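Local coordinates for DUF3809 domain-containing protein (Deinococcus radiodurans, PDB 3NQN) that is of unknown function but binds calcium ions and belongs to a family grouped with the Bet v 1-like proteins, at residues L38-L52 with G60-R72. Numbering follows the deposited sequence.
With CA (calcium ion), chain C.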
ATOM      1  N   LEU A  38      -1.714 -10.082  10.262  1.00 39.03           N
ATOM      2  CA  LEU A  38      -2.283 -10.224   8.932  1.00 38.91           C
ATOM      3  C   LEU A  38      -3.261  -9.059   8.726  1.00 39.01           C
ATOM      4  O   LEU A  38      -4.466  -9.174   8.994  1.00 39.84           O
ATOM      5  CB  LEU A  38      -3.004 -11.574   8.764  1.00 39.27           C
ATOM      6  CG  LEU A  38      -2.129 -12.839   8.825  1.00 39.86           C
ATOM      7  CD1 LEU A  38      -2.990 -14.082   8.570  1.00 36.69           C
ATOM      8  CD2 LEU A  38      -0.959 -12.760   7.829  1.00 38.70           C
ATOM      9  N   ARG A  39      -2.748  -7.943   8.227  1.00 37.71           N
ATOM     10  CA  ARG A  39      -3.560  -6.747   8.100  1.00 38.73           C
ATOM     11  C   ARG A  39      -4.513  -6.838   6.900  1.00 37.74           C
ATOM     12  O   ARG A  39      -4.185  -7.440   5.880  1.00 37.87           O
ATOM     13  CB  ARG A  39      -2.668  -5.505   7.984  1.00 38.79           C
ATOM     14  CG  ARG A  39      -3.366  -4.201   8.422  1.00 45.60           C
ATOM     15  CD  ARG A  39      -2.477  -2.986   8.212  1.00 52.50           C
ATOM     16  NE  ARG A  39      -2.283  -2.694   6.788  1.00 57.35           N
ATOM     17  CZ  ARG A  39      -1.501  -1.720   6.316  1.00 57.82           C
ATOM     18  NH1 ARG A  39      -0.806  -0.946   7.150  1.00 54.03           N
ATOM     19  NH2 ARG A  39      -1.395  -1.535   5.003  1.00 57.61           N
ATOM     20  N   GLY A  40      -5.687  -6.221   7.033  1.00 37.41           N
ATOM     21  CA  GLY A  40      -6.652  -6.154   5.936  1.00 38.60           C
ATOM     22  C   GLY A  40      -7.212  -7.501   5.537  1.00 39.23           C
ATOM     23  O   GLY A  40      -7.675  -7.687   4.413  1.00 36.69           O
ATOM     24  N   LEU A  41      -7.224  -8.427   6.482  1.00 39.95           N
ATOM     25  CA  LEU A  41      -7.693  -9.777   6.219  1.00 42.72           C
ATOM     26  C   LEU A  41      -9.143  -9.738   5.757  1.00 45.00           C
ATOM     27  O   LEU A  41      -9.976  -9.040   6.348  1.00 46.44           O
ATOM     28  CB  LEU A  41      -7.553 -10.611   7.485  1.00 42.23           C
ATOM     29  CG  LEU A  41      -7.459 -12.126   7.391  1.00 51.74           C
ATOM     30  CD1 LEU A  41      -6.403 -12.585   6.369  1.00 44.43           C
ATOM     31  CD2 LEU A  41      -7.137 -12.666   8.789  1.00 47.61           C
ATOM     32  N   ASP A  42      -9.434 -10.424   4.659  1.00 43.51           N
ATOM     33  CA  ASP A  42     -10.797 -10.532   4.179  1.00 45.96           C
ATOM     34  C   ASP A  42     -10.964 -11.799   3.331  1.00 46.24           C
ATOM     35  O   ASP A  42      -9.965 -12.431   2.934  1.00 44.67           O
ATOM     36  CB  ASP A  42     -11.179  -9.289   3.371  1.00 46.86           C
ATOM     37  CG  ASP A  42     -12.687  -9.090   3.276  1.00 52.48           C
ATOM     38  OD1 ASP A  42     -13.429  -9.632   4.137  1.00 55.09           O
ATOM     39  OD2 ASP A  42     -13.129  -8.384   2.349  1.00 57.48           O
ATOM     40  N   SER A  43     -12.220 -12.165   3.064  1.00 46.05           N
ATOM     41  CA  SER A  43     -12.540 -13.374   2.294  1.00 47.08           C
ATOM     42  C   SER A  43     -13.940 -13.326   1.725  1.00 49.38           C
ATOM     43  O   SER A  43     -14.839 -12.737   2.325  1.00 50.81           O
ATOM     44  CB  SER A  43     -12.431 -14.613   3.182  1.00 45.91           C
ATOM     45  OG  SER A  43     -12.880 -15.771   2.488  1.00 47.32           O
ATOM     46  N   ASP A  44     -14.129 -13.995   0.586  1.00 50.28           N
ATOM     47  CA  ASP A  44     -15.446 -14.125  -0.043  1.00 50.84           C
ATOM     48  C   ASP A  44     -15.945 -15.577   0.059  1.00 52.08           C
ATOM     49  O   ASP A  44     -16.911 -15.957  -0.607  1.00 54.47           O
ATOM     50  CB  ASP A  44     -15.386 -13.686  -1.521  1.00 51.80           C
ATOM     51  CG  ASP A  44     -14.349 -14.477  -2.339  1.00 50.67           C
ATOM     52  OD1 ASP A  44     -13.753 -15.434  -1.796  1.00 42.15           O
ATOM     53  OD2 ASP A  44     -14.132 -14.131  -3.517  1.00 45.48           O
ATOM     54  N   GLY A  45     -15.279 -16.382   0.890  1.00 50.75           N
ATOM     55  CA  GLY A  45     -15.640 -17.796   1.056  1.00 49.16           C
ATOM     56  C   GLY A  45     -14.840 -18.704   0.134  1.00 47.65           C
ATOM     57  O   GLY A  45     -14.652 -19.885   0.432  1.00 49.61           O
ATOM     58  N   GLU A  46     -14.329 -18.133  -0.960  1.00 44.63           N
ATOM     59  CA  GLU A  46     -13.542 -18.869  -1.945  1.00 44.05           C
ATOM     60  C   GLU A  46     -12.045 -18.645  -1.753  1.00 41.17           C
ATOM     61  O   GLU A  46     -11.254 -19.567  -1.867  1.00 35.85           O
ATOM     62  CB  GLU A  46     -13.944 -18.445  -3.356  1.00 46.78           C
ATOM     63  CG  GLU A  46     -15.313 -18.981  -3.784  1.00 56.25           C
ATOM     64  CD  GLU A  46     -15.301 -20.490  -3.963  1.00 66.12           C
ATOM     65  OE1 GLU A  46     -14.828 -20.960  -5.022  1.00 74.58           O
ATOM     66  OE2 GLU A  46     -15.763 -21.204  -3.044  1.00 71.61           O
ATOM     67  N   GLN A  47     -11.666 -17.399  -1.533  1.00 39.56           N
ATOM     68  CA  GLN A  47     -10.296 -17.064  -1.298  1.00 39.39           C
ATOM     69  C   GLN A  47     -10.180 -16.186  -0.070  1.00 38.15           C
ATOM     70  O   GLN A  47     -11.160 -15.592   0.383  1.00 40.94           O
ATOM     71  CB  GLN A  47      -9.712 -16.342  -2.520  1.00 40.58           C
ATOM     72  CG  GLN A  47      -9.836 -17.145  -3.803  1.00 44.50           C
ATOM     73  CD  GLN A  47      -9.253 -16.440  -5.015  1.00 50.24           C
ATOM     74  OE1 GLN A  47      -8.887 -15.264  -4.956  1.00 45.16           O
ATOM     75  NE2 GLN A  47      -9.173 -17.160  -6.124  1.00 57.09           N
ATOM     76  N   VAL A  48      -8.984 -16.156   0.484  1.00 36.24           N
ATOM     77  CA  VAL A  48      -8.657 -15.303   1.615  0.50 35.20           C
ATOM     78  C   VAL A  48      -7.490 -14.414   1.189  1.00 34.27           C
ATOM     79  O   VAL A  48      -6.592 -14.864   0.446  1.00 32.52           O
ATOM     80  CB  VAL A  48      -8.255 -16.142   2.866  0.50 35.56           C
ATOM     81  CG1 VAL A  48      -7.796 -15.233   4.009  0.50 35.79           C
ATOM     82  CG2 VAL A  48      -9.426 -17.035   3.319  0.50 33.99           C
ATOM     83  N   TRP A  49      -7.503 -13.161   1.616  1.00 33.31           N
ATOM     84  CA  TRP A  49      -6.424 -12.238   1.261  1.00 33.42           C
ATOM     85  C   TRP A  49      -6.143 -11.212   2.351  1.00 32.84           C
ATOM     86  O   TRP A  49      -6.948 -11.010   3.270  1.00 33.11           O
ATOM     87  CB  TRP A  49      -6.707 -11.538  -0.073  1.00 35.56           C
ATOM     88  CG  TRP A  49      -7.975 -10.723  -0.101  1.00 39.56           C
ATOM     89  CD1 TRP A  49      -8.103  -9.384   0.161  1.00 43.94           C
ATOM     90  CD2 TRP A  49      -9.285 -11.192  -0.436  1.00 46.97           C
ATOM     91  NE1 TRP A  49      -9.420  -8.996   0.022  1.00 43.80           N
ATOM     92  CE2 TRP A  49     -10.165 -10.085  -0.343  1.00 48.68           C
ATOM     93  CE3 TRP A  49      -9.806 -12.442  -0.792  1.00 43.26           C
ATOM     94  CZ2 TRP A  49     -11.530 -10.194  -0.604  1.00 51.92           C
ATOM     95  CZ3 TRP A  49     -11.164 -12.548  -1.045  1.00 44.34           C
ATOM     96  CH2 TRP A  49     -12.012 -11.428  -0.951  1.00 50.10           C
ATOM     97  N   GLY A  50      -4.990 -10.566   2.238  1.00 31.58           N
ATOM     98  CA  GLY A  50      -4.563  -9.597   3.214  1.00 33.40           C
ATOM     99  C   GLY A  50      -3.157  -9.159   2.913  1.00 32.99           C
ATOM    100  O   GLY A  50      -2.706  -9.255   1.775  1.00 30.58           O
ATOM    101  N   GLU A  51      -2.442  -8.712   3.937  1.00 31.76           N
ATOM    102  CA  GLU A  51      -1.081  -8.243   3.739  1.00 33.78           C
ATOM    103  C   GLU A  51      -0.254  -8.381   5.004  1.00 33.05           C
ATOM    104  O   GLU A  51      -0.789  -8.377   6.108  1.00 33.28           O
ATOM    105  CB  GLU A  51      -1.101  -6.772   3.248  1.00 34.84           C
ATOM    106  CG  GLU A  51      -1.821  -5.822   4.197  1.00 45.42           C
ATOM    107  CD  GLU A  51      -2.275  -4.506   3.546  1.00 50.57           C
ATOM    108  OE1 GLU A  51      -2.206  -4.356   2.302  1.00 52.11           O
ATOM    109  OE2 GLU A  51      -2.734  -3.631   4.296  1.00 56.29           O
ATOM    110  N   LEU A  52       1.039  -8.602   4.828  1.00 31.99           N
ATOM    111  CA  LEU A  52       1.979  -8.579   5.919  1.00 31.71           C
ATOM    112  C   LEU A  52       2.762  -7.294   5.805  1.00 32.77           C
ATOM    113  O   LEU A  52       2.973  -6.787   4.690  1.00 31.68           O
ATOM    114  CB  LEU A  52       2.946  -9.763   5.855  1.00 31.89           C
ATOM    115  CG  LEU A  52       2.389 -11.173   6.059  1.00 33.61           C
ATOM    116  CD1 LEU A  52       1.429 -11.506   4.941  1.00 40.64           C
ATOM    117  CD2 LEU A  52       3.540 -12.202   6.110  1.00 30.72           C
ATOM    118  N   GLY A  60       9.233   2.951   6.092  1.00 33.17           N
ATOM    119  CA  GLY A  60       8.382   2.546   7.196  1.00 33.42           C
ATOM    120  C   GLY A  60       7.723   1.216   6.892  1.00 34.18           C
ATOM    121  O   GLY A  60       8.344   0.319   6.323  1.00 33.97           O
ATOM    122  N   GLU A  61       6.448   1.104   7.226  1.00 33.84           N
ATOM    123  CA  GLU A  61       5.713  -0.133   7.007  1.00 34.77           C
ATOM    124  C   GLU A  61       5.359  -0.299   5.540  1.00 34.92           C
ATOM    125  O   GLU A  61       4.602   0.502   4.982  1.00 37.93           O
ATOM    126  CB  GLU A  61       4.437  -0.150   7.855  1.00 36.13           C
ATOM    127  CG  GLU A  61       4.718  -0.077   9.338  1.00 37.30           C
ATOM    128  CD  GLU A  61       3.463  -0.060  10.190  1.00 40.65           C
ATOM    129  OE1 GLU A  61       2.362   0.226   9.664  1.00 44.09           O
ATOM    130  OE2 GLU A  61       3.588  -0.346  11.389  1.00 46.83           O
ATOM    131  N   VAL A  62       5.938  -1.327   4.912  1.00 31.94           N
ATOM    132  CA  VAL A  62       5.645  -1.655   3.525  1.00 31.34           C
ATOM    133  C   VAL A  62       4.785  -2.897   3.512  1.00 30.22           C
ATOM    134  O   VAL A  62       5.156  -3.923   4.087  1.00 30.47           O
ATOM    135  CB  VAL A  62       6.937  -1.909   2.710  1.00 30.96           C
ATOM    136  CG1 VAL A  62       6.588  -2.289   1.225  1.00 30.02           C
ATOM    137  CG2 VAL A  62       7.845  -0.653   2.757  1.00 30.37           C
ATOM    138  N   ASP A  63       3.617  -2.798   2.894  1.00 30.99           N
ATOM    139  CA  ASP A  63       2.664  -3.912   2.860  1.00 30.76           C
ATOM    140  C   ASP A  63       2.921  -4.843   1.682  1.00 32.95           C
ATOM    141  O   ASP A  63       3.084  -4.390   0.547  1.00 32.40           O
ATOM    142  CB  ASP A  63       1.230  -3.390   2.794  1.00 33.17           C
ATOM    143  CG  ASP A  63       1.065  -2.256   1.787  1.00 32.81           C
ATOM    144  OD1 ASP A  63       1.641  -1.151   2.011  1.00 40.07           O
ATOM    145  OD2 ASP A  63       0.362  -2.455   0.776  1.00 30.07           O
ATOM    146  N   LEU A  64       2.992  -6.137   1.978  1.00 32.14           N
ATOM    147  CA  LEU A  64       3.162  -7.190   0.972  1.00 34.10           C
ATOM    148  C   LEU A  64       1.872  -8.013   0.948  1.00 33.64           C
ATOM    149  O   LEU A  64       1.517  -8.666   1.956  1.00 31.75           O
ATOM    150  CB  LEU A  64       4.351  -8.107   1.330  1.00 31.56           C
ATOM    151  CG  LEU A  64       5.786  -7.620   1.089  1.00 40.00           C
ATOM    152  CD1 LEU A  64       6.111  -6.337   1.867  1.00 37.33           C
ATOM    153  CD2 LEU A  64       6.793  -8.755   1.434  1.00 36.64           C
ATOM    154  N   PRO A  65       1.164  -8.005  -0.188  1.00 33.92           N
ATOM    155  CA  PRO A  65      -0.089  -8.713  -0.210  1.00 33.10           C
ATOM    156  C   PRO A  65       0.080 -10.233  -0.333  1.00 31.80           C
ATOM    157  O   PRO A  65       1.167 -10.728  -0.686  1.00 30.87           O
ATOM    158  CB  PRO A  65      -0.779  -8.149  -1.450  1.00 34.65           C
ATOM    159  CG  PRO A  65       0.337  -7.792  -2.358  1.00 33.95           C
ATOM    160  CD  PRO A  65       1.453  -7.345  -1.478  1.00 35.12           C
ATOM    161  N   PHE A  66      -0.969 -10.948   0.043  1.00 32.42           N
ATOM    162  CA  PHE A  66      -1.093 -12.369  -0.230  1.00 30.98           C
ATOM    163  C   PHE A  66      -2.541 -12.628  -0.558  1.00 32.78           C
ATOM    164  O   PHE A  66      -3.431 -11.847  -0.181  1.00 33.34           O
ATOM    165  CB  PHE A  66      -0.681 -13.234   0.962  1.00 30.20           C
ATOM    166  CG  PHE A  66      -1.682 -13.231   2.108  1.00 28.39           C
ATOM    167  CD1 PHE A  66      -2.731 -14.157   2.143  1.00 32.74           C
ATOM    168  CD2 PHE A  66      -1.561 -12.335   3.145  1.00 29.31           C
ATOM    169  CE1 PHE A  66      -3.642 -14.154   3.180  1.00 35.18           C
ATOM    170  CE2 PHE A  66      -2.478 -12.326   4.180  1.00 31.59           C
ATOM    171  CZ  PHE A  66      -3.526 -13.241   4.187  1.00 29.87           C
ATOM    172  N   ARG A  67      -2.767 -13.716  -1.275  1.00 31.35           N
ATOM    173  CA  ARG A  67      -4.087 -14.184  -1.590  1.00 33.50           C
ATOM    174  C   ARG A  67      -3.986 -15.707  -1.729  1.00 30.82           C
ATOM    175  O   ARG A  67      -3.109 -16.228  -2.450  1.00 29.75           O
ATOM    176  CB  ARG A  67      -4.581 -13.552  -2.882  1.00 32.77           C
ATOM    177  CG  ARG A  67      -6.065 -13.709  -3.131  1.00 44.42           C
ATOM    178  CD  ARG A  67      -6.533 -12.828  -4.319  1.00 53.30           C
ATOM    179  NE  ARG A  67      -8.000 -12.730  -4.385  1.00 61.49           N
ATOM    180  CZ  ARG A  67      -8.718 -11.638  -4.076  1.00 62.45           C
ATOM    181  NH1 ARG A  67      -8.126 -10.506  -3.681  1.00 60.80           N
ATOM    182  NH2 ARG A  67     -10.040 -11.679  -4.172  1.00 69.70           N
ATOM    183  N   SER A  68      -4.864 -16.414  -1.041  1.00 30.89           N
ATOM    184  CA  SER A  68      -4.851 -17.867  -1.050  1.00 32.11           C
ATOM    185  C   SER A  68      -6.246 -18.456  -1.289  1.00 32.07           C
ATOM    186  O   SER A  68      -7.249 -17.916  -0.844  1.00 34.81           O
ATOM    187  CB  SER A  68      -4.312 -18.392   0.262  1.00 29.83           C
ATOM    188  OG  SER A  68      -2.979 -17.951   0.506  1.00 30.74           O
ATOM    189  N   GLU A  69      -6.269 -19.586  -1.968  1.00 32.52           N
ATOM    190  CA  GLU A  69      -7.492 -20.322  -2.252  1.00 32.76           C
ATOM    191  C   GLU A  69      -7.839 -21.190  -1.052  1.00 33.06           C
ATOM    192  O   GLU A  69      -6.952 -21.823  -0.451  1.00 28.69           O
ATOM    193  CB  GLU A  69      -7.266 -21.201  -3.488  1.00 35.51           C
ATOM    194  CG  GLU A  69      -8.442 -22.073  -3.893  1.00 47.93           C
ATOM    195  CD  GLU A  69      -8.074 -23.064  -4.996  1.00 59.82           C
ATOM    196  OE1 GLU A  69      -6.868 -23.158  -5.338  1.00 69.61           O
ATOM    197  OE2 GLU A  69      -8.984 -23.761  -5.503  1.00 64.49           O
ATOM    198  N   ILE A  70      -9.117 -21.197  -0.674  1.00 30.97           N
ATOM    199  CA  ILE A  70      -9.588 -22.036   0.426  1.00 30.60           C
ATOM    200  C   ILE A  70     -10.023 -23.370  -0.166  1.00 32.19           C
ATOM    201  O   ILE A  70     -10.831 -23.408  -1.090  1.00 35.00           O
ATOM    202  CB  ILE A  70     -10.805 -21.420   1.132  1.00 33.77           C
ATOM    203  CG1 ILE A  70     -10.491 -20.019   1.644  1.00 34.71           C
ATOM    204  CG2 ILE A  70     -11.270 -22.316   2.283  1.00 32.37           C
ATOM    205  CD1 ILE A  70     -11.760 -19.235   2.007  1.00 34.81           C
ATOM    206  N   VAL A  71      -9.440 -24.450   0.328  1.00 29.81           N
ATOM    207  CA  VAL A  71      -9.734 -25.788  -0.165  1.00 28.07           C
ATOM    208  C   VAL A  71     -10.249 -26.648   0.961  1.00 28.55           C
ATOM    209  O   VAL A  71      -9.561 -26.882   1.930  1.00 28.67           O
ATOM    210  CB  VAL A  71      -8.487 -26.460  -0.740  1.00 25.91           C
ATOM    211  CG1 VAL A  71      -8.846 -27.878  -1.220  1.00 28.22           C
ATOM    212  CG2 VAL A  71      -7.878 -25.591  -1.900  1.00 26.04           C
ATOM    213  N   ARG A  72     -11.475 -27.112   0.815  1.00 29.37           N
ATOM    214  CA  ARG A  72     -12.132 -27.939   1.794  1.00 32.15           C
ATOM    215  C   ARG A  72     -11.718 -29.391   1.580  1.00 28.37           C
ATOM    216  O   ARG A  72     -11.834 -29.919   0.477  1.00 31.13           O
ATOM    217  CB  ARG A  72     -13.639 -27.799   1.615  1.00 33.94           C
ATOM    218  CG  ARG A  72     -14.495 -28.631   2.527  1.00 41.68           C
ATOM    219  CD  ARG A  72     -15.986 -28.477   2.137  1.00 51.83           C
ATOM    220  NE  ARG A  72     -16.868 -29.116   3.113  1.00 61.80           N
ATOM    221  CZ  ARG A  72     -17.131 -30.423   3.144  1.00 70.79           C
ATOM    222  NH1 ARG A  72     -16.580 -31.245   2.248  1.00 73.58           N
ATOM    223  NH2 ARG A  72     -17.946 -30.912   4.074  1.00 72.65           N
TER
HETATM  224 CA    CA C 158       1.078  -0.176  -0.209  1.00 36.13          CA
HETATM  225  O   HOH W   1       1.217   0.874   6.738  1.00 57.54           O
HETATM  226  O   HOH W   2      -0.764  -4.855   0.427  1.00 44.13           O
HETATM  227  O   HOH W   3       2.781  -1.960  -0.864  1.00 38.97           O
HETATM  228  O   HOH W   4      -0.628  -0.928  -1.769  1.00 30.96           O
HETATM  229  O   HOH W   5      -0.764   0.443   1.042  1.00 37.61           O
HETATM  230  O   HOH W   6       2.570   1.562   0.715  1.00 37.95           O
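Two neighbouring strands of an antiparallel hairpin, 47-52 and 60-72, meet here through backbone hydrogen bonds in the antiparallel hydrogen-bonded pairs V48-S68, G50-F66 and L52-L64. On one face the flat indole of W49 offers its six-membered ring to the planar cation of R67, planes 8° apart, with R67 CZ 3.9 Å from the centroid of that ring: a stacked cation-pi pair. R67 is extended from CG to NE, and its NE donates in the guanidinium plane to Q47 OE1 at 2.7 Å, nearly along that C=O, fixing the rotation of the stacked group. The opposite face of the curved sheet, as in a Bet v 1-like fold, packs toward helix 122-153. There CG of F66 lies between its backbone N and carbonyl carbon (chi1 73°), which swings the ring over strand 47-52, CE2 3.5 Å from G50 C; glycine, with no side chain, lets it lie this close. Branched leucines suit the phenyl ring's apolar surroundings: L52 CD1 is 3.6 Å from F66 CD2, L41 CD1 3.7 Å from F66 CZ. Nearer the hairpin's closed end, D63 binds calcium through OD1 and OD2, joined by D63 of the second subunit. E51 OE2 takes both NE and NH2 of R39, a salt bridge (2.6 Å from NH2) that would probably offset the charge of E51 beside the calcium site.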